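Local coordinates for protein BugD (Bordetella pertussis Tohama I, PDB 2F5X) that binds aspartic acid as a periplasmic solute receptor, probably for delivery to a membrane transporter, at residues Asp32-Ser37 with Gln192-Thr197; Pro112-Ala117 with Gln198-Gly203; Ala175-Asp180 with Asp187-Gln192; Leu213-Thr218 with Leu222-Glu227. All blocks are in the same frame, centred on the assembly; numbering follows the deposited sequence.

Contact 1: residues Asp32-Ser37 with Gln192-Thr197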
loop_
_atom_site.group_PDB
_atom_site.type_symbol
_atom_site.label_atom_id
_atom_site.label_comp_id
_atom_site.label_asym_id
_atom_site.label_seq_id
_atom_site.Cartn_x
_atom_site.Cartn_y
_atom_site.Cartn_z
ATOM N N ASP A 32 6.051 5.140 -2.626
ATOM C CA ASP A 32 7.020 6.033 -3.268
ATOM C C ASP A 32 7.952 5.274 -4.225
ATOM O O ASP A 32 8.280 5.763 -5.316
ATOM C CB ASP A 32 7.835 6.769 -2.197
ATOM C CG ASP A 32 8.695 7.861 -2.781
ATOM O OD1 ASP A 32 8.141 8.775 -3.447
ATOM O OD2 ASP A 32 9.933 7.875 -2.638
ATOM N N ASN A 33 8.376 4.081 -3.811
ATOM C CA ASN A 33 9.241 3.238 -4.640
ATOM C C ASN A 33 8.544 2.874 -5.950
ATOM O O ASN A 33 9.147 2.950 -7.020
ATOM C CB ASN A 33 9.663 1.971 -3.889
ATOM C CG ASN A 33 10.672 2.250 -2.775
ATOM O OD1 ASN A 33 11.295 3.310 -2.730
ATOM N ND2 ASN A 33 10.844 1.284 -1.880
ATOM N N VAL A 34 7.271 2.485 -5.860
ATOM C CA VAL A 34 6.492 2.171 -7.057
ATOM C C VAL A 34 6.362 3.421 -7.932
ATOM O O VAL A 34 6.591 3.381 -9.138
ATOM C CB VAL A 34 5.086 1.629 -6.693
ATOM C CG1 VAL A 34 4.226 1.453 -7.948
ATOM C CG2 VAL A 34 5.195 0.311 -5.941
ATOM N N ALA A 35 6.002 4.534 -7.294
ATOM C CA ALA A 35 5.730 5.780 -7.997
ATOM C C ALA A 35 6.939 6.281 -8.765
ATOM O O ALA A 35 6.819 6.675 -9.920
ATOM C CB ALA A 35 5.251 6.842 -7.011
ATOM N N ARG A 36 8.116 6.246 -8.145
ATOM C CA ARG A 36 9.276 6.815 -8.815
ATOM C C ARG A 36 9.743 5.960 -9.990
ATOM O O ARG A 36 10.189 6.493 -11.007
ATOM C CB ARG A 36 10.379 7.154 -7.821
ATOM C CG ARG A 36 9.983 8.410 -7.025
ATOM C CD ARG A 36 10.911 8.816 -5.937
ATOM N NE ARG A 36 10.275 9.763 -5.020
ATOM C CZ ARG A 36 10.462 11.078 -5.042
ATOM N NH1 ARG A 36 11.266 11.638 -5.952
ATOM N NH2 ARG A 36 9.839 11.839 -4.151
ATOM N N SER A 37 9.588 4.645 -9.875
ATOM C CA SER A 37 9.904 3.762 -10.993
ATOM C C SER A 37 8.901 3.938 -12.133
ATOM O O SER A 37 9.288 3.995 -13.300
ATOM C CB SER A 37 9.961 2.307 -10.539
ATOM O OG SER A 37 11.078 2.118 -9.682
ATOM N N GLN A 192 4.807 -3.710 3.194
ATOM C CA GLN A 192 4.862 -4.254 1.833
ATOM C C GLN A 192 6.271 -4.637 1.429
ATOM O O GLN A 192 7.227 -3.995 1.867
ATOM C CB GLN A 192 4.315 -3.237 0.851
ATOM C CG GLN A 192 2.828 -2.948 1.053
ATOM C CD GLN A 192 2.465 -1.613 0.459
ATOM O OE1 GLN A 192 2.274 -0.628 1.182
ATOM N NE2 GLN A 192 2.401 -1.560 -0.849
ATOM N N THR A 193 6.396 -5.676 0.594
ATOM C CA THR A 193 7.711 -6.134 0.123
ATOM C C THR A 193 8.499 -5.079 -0.662
ATOM O O THR A 193 9.721 -5.145 -0.728
ATOM C CB THR A 193 7.603 -7.441 -0.699
ATOM O OG1 THR A 193 6.719 -7.248 -1.816
ATOM C CG2 THR A 193 6.953 -8.549 0.135
ATOM N N THR A 194 7.810 -4.100 -1.240
ATOM C CA THR A 194 8.490 -2.988 -1.919
ATOM C C THR A 194 9.237 -2.101 -0.926
ATOM O O THR A 194 10.054 -1.261 -1.332
ATOM C CB THR A 194 7.476 -2.125 -2.675
ATOM O OG1 THR A 194 6.314 -1.977 -1.852
ATOM C CG2 THR A 194 6.985 -2.838 -3.942
ATOM N N ASN A 195 8.946 -2.269 0.368
ATOM C CA ASN A 195 9.711 -1.589 1.419
ATOM C C ASN A 195 10.574 -2.510 2.288
ATOM O O ASN A 195 11.599 -2.071 2.848
ATOM C CB ASN A 195 8.786 -0.744 2.308
ATOM C CG ASN A 195 9.545 0.304 3.113
ATOM O OD1 ASN A 195 10.354 1.060 2.563
ATOM N ND2 ASN A 195 9.289 0.351 4.420
ATOM N N THR A 196 10.179 -3.776 2.406
ATOM C CA THR A 196 10.823 -4.661 3.383
ATOM C C THR A 196 11.864 -5.604 2.798
ATOM O O THR A 196 12.690 -6.125 3.543
ATOM C CB THR A 196 9.801 -5.522 4.140
ATOM O OG1 THR A 196 9.134 -6.389 3.215
ATOM C CG2 THR A 196 8.712 -4.679 4.772
ATOM N N THR A 197 11.815 -5.851 1.488
ATOM C CA THR A 197 12.694 -6.860 0.877
ATOM C C THR A 197 14.155 -6.626 1.234
ATOM O O THR A 197 14.849 -7.531 1.674
ATOM C CB THR A 197 12.545 -6.870 -0.652
ATOM O OG1 THR A 197 11.225 -7.289 -0.994
ATOM C CG2 THR A 197 13.428 -7.950 -1.272
HETATM O O HOH W 1 12.318 1.445 0.663
#
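Across the ligand cleft, Asn33 of helix 30-46 reaches for the first turn of helix 193-201, where Thr194 receives it directly and Asn195 through a water. The amide nitrogen Asn33 ND2 donates to Thr194 O at 2.7 Å. That oxygen lies almost exactly in the amide plane of Asn33, while seen from the acceptor the donor is tilted 26° from the carbonyl plane. Asn33 CG lies beside the backbone N, anti to the carbonyl carbon (chi1 -72°), which carries ND2 to Thr194 O. This is the two-lobed architecture of periplasmic binding proteins: the helices come from opposite sides of the cleft, their short segments running at 106° to each other, and a bond between them is consistent with a closed, ligand-loaded form. Gln192, at the N-cap of the second helix, hydrogen-bonds the amino group of the bound aspartic acid through OE1. Asn33 ND2 also donates to a water at 2.9 Å, and this water lies 2.8 Å from Asn195 OD1, to which it can donate; the strongest partner of Asn195 is Asp191. Thr194 O takes a second bond, from Gln198. Beside this polar pair, Val34 CG2 meets Thr194 CG2 at a relaxed 4.1 Å.

Contact 2: residues Pro112-Ala117 with Gln198-Gly203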
loop_
_atom_site.group_PDB
_atom_site.type_symbol
_atom_site.label_atom_id
_atom_site.label_comp_id
_atom_site.label_asym_id
_atom_site.label_seq_id
_atom_site.Cartn_x
_atom_site.Cartn_y
_atom_site.Cartn_z
ATOM N N PRO A 112 2.466 -7.863 -2.050
ATOM C CA PRO A 112 2.224 -8.655 -0.841
ATOM C C PRO A 112 2.877 -8.010 0.373
ATOM O O PRO A 112 3.704 -7.099 0.233
ATOM C CB PRO A 112 2.876 -10.003 -1.170
ATOM C CG PRO A 112 4.020 -9.648 -2.105
ATOM C CD PRO A 112 3.559 -8.425 -2.871
HETATM N N MSE A 113 2.492 -8.464 1.556
HETATM C CA MSE A 113 3.067 -7.930 2.785
HETATM C C MSE A 113 3.845 -8.979 3.592
HETATM O O MSE A 113 3.635 -10.192 3.433
HETATM C CB MSE A 113 1.982 -7.242 3.612
HETATM C CG MSE A 113 1.263 -6.144 2.812
HETATM SE SE MSE A 113 -0.080 -5.285 3.860
HETATM C CE MSE A 113 1.149 -4.163 4.940
ATOM N N THR A 114 4.759 -8.488 4.426
ATOM C CA THR A 114 5.557 -9.309 5.326
ATOM C C THR A 114 5.365 -8.844 6.757
ATOM O O THR A 114 5.395 -7.637 7.026
ATOM C CB THR A 114 7.066 -9.175 5.001
ATOM O OG1 THR A 114 7.422 -7.779 4.948
ATOM C CG2 THR A 114 7.371 -9.719 3.601
ATOM N N ILE A 115 5.184 -9.801 7.668
ATOM C CA ILE A 115 5.184 -9.526 9.107
ATOM C C ILE A 115 6.637 -9.545 9.560
ATOM O O ILE A 115 7.307 -10.569 9.437
ATOM C CB ILE A 115 4.373 -10.600 9.884
ATOM C CG1 ILE A 115 2.934 -10.714 9.355
ATOM C CG2 ILE A 115 4.424 -10.340 11.425
ATOM C CD1 ILE A 115 1.999 -9.716 9.886
ATOM N N ILE A 116 7.119 -8.408 10.057
ATOM C CA ILE A 116 8.514 -8.269 10.461
ATOM C C ILE A 116 8.625 -7.679 11.864
ATOM O O ILE A 116 7.664 -7.111 12.397
ATOM C CB ILE A 116 9.322 -7.382 9.454
ATOM C CG1 ILE A 116 8.747 -5.952 9.375
ATOM C CG2 ILE A 116 9.426 -8.045 8.073
ATOM C CD1 ILE A 116 9.659 -4.982 8.600
ATOM N N ALA A 117 9.811 -7.792 12.452
ATOM C CA ALA A 117 10.076 -7.176 13.744
ATOM C C ALA A 117 11.502 -6.648 13.797
ATOM O O ALA A 117 12.322 -6.961 12.924
ATOM C CB ALA A 117 9.832 -8.177 14.871
ATOM N N GLN A 198 14.581 -5.390 1.000
ATOM C CA GLN A 198 15.904 -4.860 1.277
ATOM C C GLN A 198 16.378 -5.220 2.704
ATOM O O GLN A 198 17.487 -5.757 2.914
ATOM C CB GLN A 198 15.824 -3.319 1.064
ATOM C CG GLN A 198 15.194 -2.834 -0.327
ATOM C CD GLN A 198 13.659 -2.582 -0.340
ATOM O OE1 GLN A 198 12.891 -3.387 0.161
ATOM N NE2 GLN A 198 13.229 -1.469 -0.960
ATOM N N GLN A 199 15.520 -4.964 3.682
ATOM C CA GLN A 199 15.857 -5.200 5.076
ATOM C C GLN A 199 15.771 -6.674 5.460
ATOM O O GLN A 199 16.514 -7.129 6.324
ATOM C CB GLN A 199 14.953 -4.376 5.998
ATOM C CG GLN A 199 14.773 -2.918 5.574
ATOM C CD GLN A 199 16.075 -2.149 5.508
ATOM O OE1 GLN A 199 17.055 -2.509 6.162
ATOM N NE2 GLN A 199 16.091 -1.082 4.708
ATOM N N ILE A 200 14.853 -7.406 4.840
ATOM C CA ILE A 200 14.718 -8.831 5.129
ATOM C C ILE A 200 15.925 -9.610 4.597
ATOM O O ILE A 200 16.550 -10.360 5.348
ATOM C CB ILE A 200 13.401 -9.399 4.577
ATOM C CG1 ILE A 200 12.205 -8.808 5.342
ATOM C CG2 ILE A 200 13.405 -10.923 4.666
ATOM C CD1 ILE A 200 10.858 -9.064 4.668
ATOM N N THR A 201 16.264 -9.425 3.321
ATOM C CA THR A 201 17.287 -10.273 2.703
ATOM C C THR A 201 18.678 -10.032 3.276
ATOM O O THR A 201 19.539 -10.911 3.198
ATOM C CB THR A 201 17.325 -10.119 1.172
ATOM O OG1 THR A 201 17.559 -8.746 0.835
ATOM C CG2 THR A 201 15.974 -10.447 0.561
ATOM N N SER A 202 18.894 -8.850 3.842
ATOM C CA SER A 202 20.174 -8.524 4.479
ATOM C C SER A 202 20.236 -8.992 5.940
ATOM O O SER A 202 21.294 -8.909 6.596
ATOM C CB SER A 202 20.409 -7.018 4.411
ATOM O OG SER A 202 19.424 -6.353 5.181
ATOM N N GLY A 203 19.109 -9.488 6.452
ATOM C CA GLY A 203 19.034 -9.946 7.837
ATOM C C GLY A 203 18.927 -8.836 8.866
ATOM O O GLY A 203 19.145 -9.068 10.058
#
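Ile200, near the C-terminal end of helix 193-201, pushes its CD1 methyl against Thr114 and Ile116, two side chains projecting from the same face of strand 102-117. This methyl is the tight part. It meets Thr114 tip to tip, with Thr114 OG1 and Thr114 CG2 each 3.7 Å away from Ile200 CD1, so the methyl sits over the fork of the threonine. From the Ile116 side it is Ile116 CG2 that closes in, 3.8 Å from Ile200 CD1 and 4.0 Å from Ile200 CG1, the two isoleucines lying at a slant. Ile200 reaches this far because its chain is stretched at chi2 (167°), which carries CD1 well out from the helix. Packing helix 193-201 onto the sheet of this α/β lobe in this way also involves helix 174-182, whose Met178 and Leu181 touch Ile116. The far side is looser: Ile200 is still partly exposed, and after it the chain runs on through Thr201 and Ser202 at the surface of the molecule. There Gly203, with positive phi, ends the helix in a Schellman motif, its N bonding Ile200 O at 2.9 Å. The hydroxyl of Thr114 meets its polar needs elsewhere, with Thr196 OG1 and the carbonyl of Asp191, so the contact rests on apolar packing, without directional bonds to fix this end of the helix on the strand.

Contact 3: residues Ala175-Asp180 with Asp187-Gln192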
loop_
_atom_site.group_PDB
_atom_site.type_symbol
_atom_site.label_atom_id
_atom_site.label_comp_id
_atom_site.label_asym_id
_atom_site.label_seq_id
_atom_site.Cartn_x
_atom_site.Cartn_y
_atom_site.Cartn_z
ATOM N N ALA A 175 8.223 4.223 5.522
ATOM C CA ALA A 175 9.627 4.629 5.521
ATOM C C ALA A 175 10.064 5.157 6.914
ATOM O O ALA A 175 11.013 4.615 7.500
ATOM C CB ALA A 175 9.930 5.648 4.393
ATOM N N PRO A 176 9.403 6.179 7.468
ATOM C CA PRO A 176 9.724 6.602 8.844
ATOM C C PRO A 176 9.481 5.495 9.874
ATOM O O PRO A 176 10.242 5.395 10.844
ATOM C CB PRO A 176 8.784 7.789 9.102
ATOM C CG PRO A 176 7.792 7.774 8.032
ATOM C CD PRO A 176 8.390 7.053 6.854
ATOM N N ALA A 177 8.454 4.674 9.671
ATOM C CA ALA A 177 8.218 3.557 10.599
ATOM C C ALA A 177 9.395 2.589 10.574
ATOM O O ALA A 177 9.873 2.165 11.627
ATOM C CB ALA A 177 6.931 2.846 10.270
HETATM N N MSE A 178 9.863 2.256 9.370
HETATM C CA MSE A 178 11.020 1.370 9.209
HETATM C C MSE A 178 12.268 1.926 9.893
HETATM O O MSE A 178 13.030 1.168 10.515
HETATM C CB MSE A 178 11.318 1.104 7.728
HETATM C CG MSE A 178 12.526 0.196 7.500
HETATM SE SE MSE A 178 12.289 -1.631 8.161
HETATM C CE MSE A 178 11.181 -2.304 6.645
ATOM N N ASN A 179 12.474 3.239 9.779
ATOM C CA ASN A 179 13.569 3.900 10.491
ATOM C C ASN A 179 13.519 3.560 11.981
ATOM O O ASN A 179 14.533 3.194 12.578
ATOM C CB ASN A 179 13.491 5.423 10.331
ATOM C CG ASN A 179 13.893 5.902 8.951
ATOM O OD1 ASN A 179 13.262 6.818 8.395
ATOM N ND2 ASN A 179 14.953 5.312 8.391
ATOM N N ASP A 180 12.339 3.694 12.576
ATOM C CA ASP A 180 12.181 3.421 13.996
ATOM C C ASP A 180 12.330 1.933 14.307
ATOM O O ASP A 180 12.881 1.569 15.352
ATOM C CB ASP A 180 10.848 3.954 14.522
ATOM C CG ASP A 180 10.947 5.379 15.032
ATOM O OD1 ASP A 180 12.013 6.015 14.869
ATOM O OD2 ASP A 180 10.008 5.938 15.625
ATOM N N ASP A 187 8.473 -2.225 17.787
ATOM C CA ASP A 187 8.805 -3.656 17.812
ATOM C C ASP A 187 8.406 -4.452 16.585
ATOM O O ASP A 187 9.189 -5.253 16.092
ATOM C CB ASP A 187 8.204 -4.342 19.039
ATOM C CG ASP A 187 8.659 -3.729 20.337
ATOM O OD1 ASP A 187 9.808 -3.254 20.434
ATOM O OD2 ASP A 187 7.924 -3.684 21.330
ATOM N N LEU A 188 7.186 -4.233 16.112
ATOM C CA LEU A 188 6.529 -5.152 15.180
ATOM C C LEU A 188 5.818 -4.356 14.094
ATOM O O LEU A 188 5.289 -3.285 14.373
ATOM C CB LEU A 188 5.501 -5.956 15.991
ATOM C CG LEU A 188 4.648 -7.032 15.331
ATOM C CD1 LEU A 188 5.535 -8.214 14.900
ATOM C CD2 LEU A 188 3.566 -7.474 16.311
HETATM N N MSE A 189 5.819 -4.862 12.856
HETATM C CA MSE A 189 5.122 -4.176 11.767
HETATM C C MSE A 189 4.735 -5.142 10.662
HETATM O O MSE A 189 5.447 -6.100 10.395
HETATM C CB MSE A 189 6.051 -3.106 11.174
HETATM C CG MSE A 189 5.462 -2.300 10.043
HETATM SE SE MSE A 189 6.516 -0.697 9.729
HETATM C CE MSE A 189 8.101 -1.395 8.808
ATOM N N CYS A 190 3.610 -4.870 10.009
ATOM C CA CYS A 190 3.301 -5.507 8.732
ATOM C C CYS A 190 3.496 -4.476 7.653
ATOM O O CYS A 190 2.942 -3.383 7.743
ATOM C CB CYS A 190 1.853 -5.980 8.706
ATOM S SG CYS A 190 1.413 -7.066 7.316
ATOM N N ASP A 191 4.279 -4.806 6.632
ATOM C CA ASP A 191 4.670 -3.798 5.629
ATOM C C ASP A 191 4.861 -4.488 4.269
ATOM O O ASP A 191 5.007 -5.718 4.200
ATOM C CB ASP A 191 5.916 -3.061 6.150
ATOM C CG ASP A 191 6.370 -1.887 5.276
ATOM O OD1 ASP A 191 5.621 -1.349 4.419
ATOM O OD2 ASP A 191 7.508 -1.408 5.443
ATOM N N GLN A 192 4.807 -3.710 3.194
ATOM C CA GLN A 192 4.862 -4.254 1.833
ATOM C C GLN A 192 6.271 -4.637 1.429
ATOM O O GLN A 192 7.227 -3.995 1.867
ATOM C CB GLN A 192 4.315 -3.237 0.851
ATOM C CG GLN A 192 2.828 -2.948 1.053
ATOM C CD GLN A 192 2.465 -1.613 0.459
ATOM O OE1 GLN A 192 2.274 -0.628 1.182
ATOM N NE2 GLN A 192 2.401 -1.560 -0.849
#
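Ala177 and Met178 on helix 174-182 lie against Met189, a selenomethionine like Met178, on strand 188-192. The selenium does the first touching: Met189 SE sits 3.6 Å from Ala177 CB. Beyond it the chain turns at chi3 (75°), which brings Met189 CE to 3.9 Å from Met178 CE and to 4.0 Å from Met178 CA. The two long side chains cross at about a right angle. Met178, bent at both chi2 and chi3, folds its tip down toward the strand, where Met178 CE also comes within 4.0 Å of Asp191 OD2. Around Met178 stand Ile116 of strand 102-117 and Asn195 and Thr196 of helix 193-201. Helix 174-182 is the connecting helix of a β-α-β crossover: strand 167-170 leads into it, and strand 188-192 follows, parallel to and on the other side of strand 141-144. Farther out, Asp191 is fixed by polar partners, OD2 bonding Asn195 ND2 and OD1 bonding Thr174 OG1. Asp191 OD1 also takes, at 2.8 Å, the backbone Gln192 N, which approaches from above the carboxylate plane, 46° out of it; Gln192 itself belongs to the ligand pocket. The next residue back along the strand, Cys190, turns its side chain from the helix and forms the disulfide with Cys154.

Contact 4: residues Leu213-Thr218 with Leu222-Glu227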
loop_
_atom_site.group_PDB
_atom_site.type_symbol
_atom_site.label_atom_id
_atom_site.label_comp_id
_atom_site.label_asym_id
_atom_site.label_seq_id
_atom_site.Cartn_x
_atom_site.Cartn_y
_atom_site.Cartn_z
ATOM N N LEU A 213 -1.351 -15.662 -0.892
ATOM C CA LEU A 213 -1.965 -16.993 -0.896
ATOM C C LEU A 213 -0.905 -18.076 -1.106
ATOM O O LEU A 213 -1.006 -19.183 -0.573
ATOM C CB LEU A 213 -3.062 -17.068 -1.977
ATOM C CG LEU A 213 -3.827 -18.371 -2.262
ATOM C CD1 LEU A 213 -4.865 -18.643 -1.188
ATOM C CD2 LEU A 213 -4.496 -18.306 -3.638
ATOM N N LYS A 214 0.116 -17.742 -1.883
ATOM C CA LYS A 214 1.256 -18.622 -2.083
ATOM C C LYS A 214 2.480 -17.856 -1.630
ATOM O O LYS A 214 2.428 -16.634 -1.492
ATOM C CB LYS A 214 1.376 -19.019 -3.556
ATOM C CG LYS A 214 0.334 -20.053 -4.003
ATOM C CD LYS A 214 -0.918 -19.375 -4.558
ATOM C CE LYS A 214 -1.783 -20.332 -5.362
ATOM N NZ LYS A 214 -2.562 -21.266 -4.496
ATOM N N ARG A 215 3.576 -18.564 -1.391
ATOM C CA ARG A 215 4.795 -17.904 -0.932
ATOM C C ARG A 215 5.308 -16.899 -1.959
ATOM O O ARG A 215 5.078 -17.043 -3.168
ATOM C CB ARG A 215 5.879 -18.924 -0.583
ATOM C CG ARG A 215 5.635 -19.623 0.738
ATOM C CD ARG A 215 6.788 -20.482 1.206
ATOM N NE ARG A 215 6.438 -21.261 2.394
ATOM C CZ ARG A 215 7.322 -21.737 3.266
ATOM N NH1 ARG A 215 8.620 -21.511 3.100
ATOM N NH2 ARG A 215 6.911 -22.446 4.308
ATOM N N VAL A 216 5.966 -15.864 -1.450
ATOM C CA VAL A 216 6.605 -14.841 -2.263
ATOM C C VAL A 216 7.931 -15.418 -2.765
ATOM O O VAL A 216 8.816 -15.706 -1.967
ATOM C CB VAL A 216 6.813 -13.544 -1.426
ATOM C CG1 VAL A 216 7.624 -12.487 -2.190
ATOM C CG2 VAL A 216 5.462 -12.975 -0.981
ATOM N N PRO A 217 8.053 -15.632 -4.078
ATOM C CA PRO A 217 9.222 -16.320 -4.653
ATOM C C PRO A 217 10.567 -15.671 -4.321
ATOM O O PRO A 217 11.563 -16.387 -4.199
ATOM C CB PRO A 217 8.963 -16.262 -6.167
ATOM C CG PRO A 217 7.515 -16.039 -6.305
ATOM C CD PRO A 217 7.065 -15.261 -5.107
ATOM N N THR A 218 10.596 -14.350 -4.165
ATOM C CA THR A 218 11.818 -13.641 -3.774
ATOM C C THR A 218 12.116 -13.763 -2.277
ATOM O O THR A 218 13.208 -13.412 -1.829
ATOM C CB THR A 218 11.733 -12.160 -4.148
ATOM O OG1 THR A 218 10.463 -11.633 -3.730
ATOM C CG2 THR A 218 11.741 -11.990 -5.660
ATOM N N LEU A 222 9.763 -17.643 3.821
ATOM C CA LEU A 222 8.707 -17.129 4.688
ATOM C C LEU A 222 7.388 -17.825 4.397
ATOM O O LEU A 222 6.906 -17.791 3.257
ATOM C CB LEU A 222 8.554 -15.613 4.533
ATOM C CG LEU A 222 9.793 -14.739 4.800
ATOM C CD1 LEU A 222 9.428 -13.260 4.621
ATOM C CD2 LEU A 222 10.401 -14.986 6.182
ATOM N N PRO A 223 6.788 -18.440 5.419
ATOM C CA PRO A 223 5.497 -19.101 5.230
ATOM C C PRO A 223 4.408 -18.063 5.029
ATOM O O PRO A 223 4.521 -16.921 5.519
ATOM C CB PRO A 223 5.278 -19.843 6.560
ATOM C CG PRO A 223 6.034 -19.022 7.574
ATOM C CD PRO A 223 7.265 -18.533 6.818
ATOM N N THR A 224 3.354 -18.448 4.323
ATOM C CA THR A 224 2.158 -17.614 4.306
ATOM C C THR A 224 1.462 -17.701 5.656
ATOM O O THR A 224 1.621 -18.680 6.399
ATOM C CB THR A 224 1.166 -18.031 3.209
ATOM O OG1 THR A 224 0.636 -19.327 3.512
ATOM C CG2 THR A 224 1.865 -18.204 1.867
HETATM N N MSE A 225 0.686 -16.675 5.971
HETATM C CA MSE A 225 -0.144 -16.721 7.168
HETATM C C MSE A 225 -1.168 -17.854 7.021
HETATM O O MSE A 225 -1.477 -18.554 7.984
HETATM C CB MSE A 225 -0.820 -15.373 7.403
HETATM C CG MSE A 225 0.146 -14.286 7.848
HETATM SE SE MSE A 225 0.842 -14.626 9.640
HETATM C CE MSE A 225 -0.673 -13.996 10.682
ATOM N N ASP A 226 -1.666 -18.042 5.800
ATOM C CA ASP A 226 -2.636 -19.101 5.507
ATOM C C ASP A 226 -2.098 -20.493 5.882
ATOM O O ASP A 226 -2.797 -21.277 6.541
ATOM C CB ASP A 226 -3.054 -19.028 4.029
ATOM C CG ASP A 226 -4.074 -20.077 3.647
ATOM O OD1 ASP A 226 -5.234 -20.005 4.121
ATOM O OD2 ASP A 226 -3.812 -21.000 2.849
ATOM N N GLU A 227 -0.856 -20.786 5.493
ATOM C CA GLU A 227 -0.252 -22.092 5.792
ATOM C C GLU A 227 0.190 -22.201 7.254
ATOM O O GLU A 227 0.464 -23.295 7.756
ATOM C CB GLU A 227 0.915 -22.402 4.836
ATOM C CG GLU A 227 2.258 -21.799 5.247
ATOM C CD GLU A 227 3.364 -22.088 4.249
ATOM O OE1 GLU A 227 3.970 -23.182 4.330
ATOM O OE2 GLU A 227 3.631 -21.227 3.381
HETATM O O HOH W 2 -0.706 -20.732 1.678
HETATM O O HOH W 3 7.151 -16.183 1.097
#
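Glu227 OE2 is gripped twice: by Arg215 NE at 3.0 Å and by the backbone Thr224 N at 2.9 Å. Both donors come from the same face of the carboxylate plane, the arginine on the syn side and the backbone nitrogen on the anti side. The Thr224 N bond is one half of a reciprocal pair, since Glu227 N returns a bond to Thr224 OG1 at 2.9 Å, an ST motif where 225-227 take up helical backbone angles without the regular helix bonds. All this lies in the long surface loop that leaves strand 206-210 and returns as strand 236-244. Arg215 holds the carboxylate side-on, its second nitrogen, Arg215 NH2, bonding Glu227 OE1 at 3.0 Å. That bond is nearly straight (168°), yet the grip is not flat: the guanidinium and carboxylate planes stand 51° apart. Arg215 NH1 bonds Pro220 O, in the bend between the segments, so the guanidinium is held on two sides. Pro223 CA and the Leu222 carbonyl lie over one of its faces, toward the rim. An extended arginine chain, running past Leu222 O, makes this reach possible. Deeper in, Thr224 CG2 packs against the backbone of the other segment, 3.6 Å from Lys214 C. Two waters complete the link. One donates to Leu213 O, also hydrogen-bonds Thr224 OG1 and gives a weak bond to Asp226 OD2; the other accepts from Val216 N at 2.8 Å and donates to Leu222 O at 2.7 Å.

Overall arrangement
Contacts 1, 2 and 3 share one piece of chain, strand 188-192 running straight into helix 193-201, with Gln192 common to contacts 1 and 3. Their centres lie 10 to 13 Å apart, and they touch. Along the chain the segments of contacts 1 and 2 alternate, contact 3 falls within the span of each, and contact 4 follows in series. Contact 3 covers strand 188-192 with helix 174-182. Contact 1 alone crosses the cleft, to helix 30-46, and contact 2 packs the other end of the helix that meets this opposite lobe onto strand 102-117. Contact 4 is a local surface loop touching contact 2 through Val216 and Leu222, its centre about 13 Å from that of contact 2 and about 20 Å from that of contact 3.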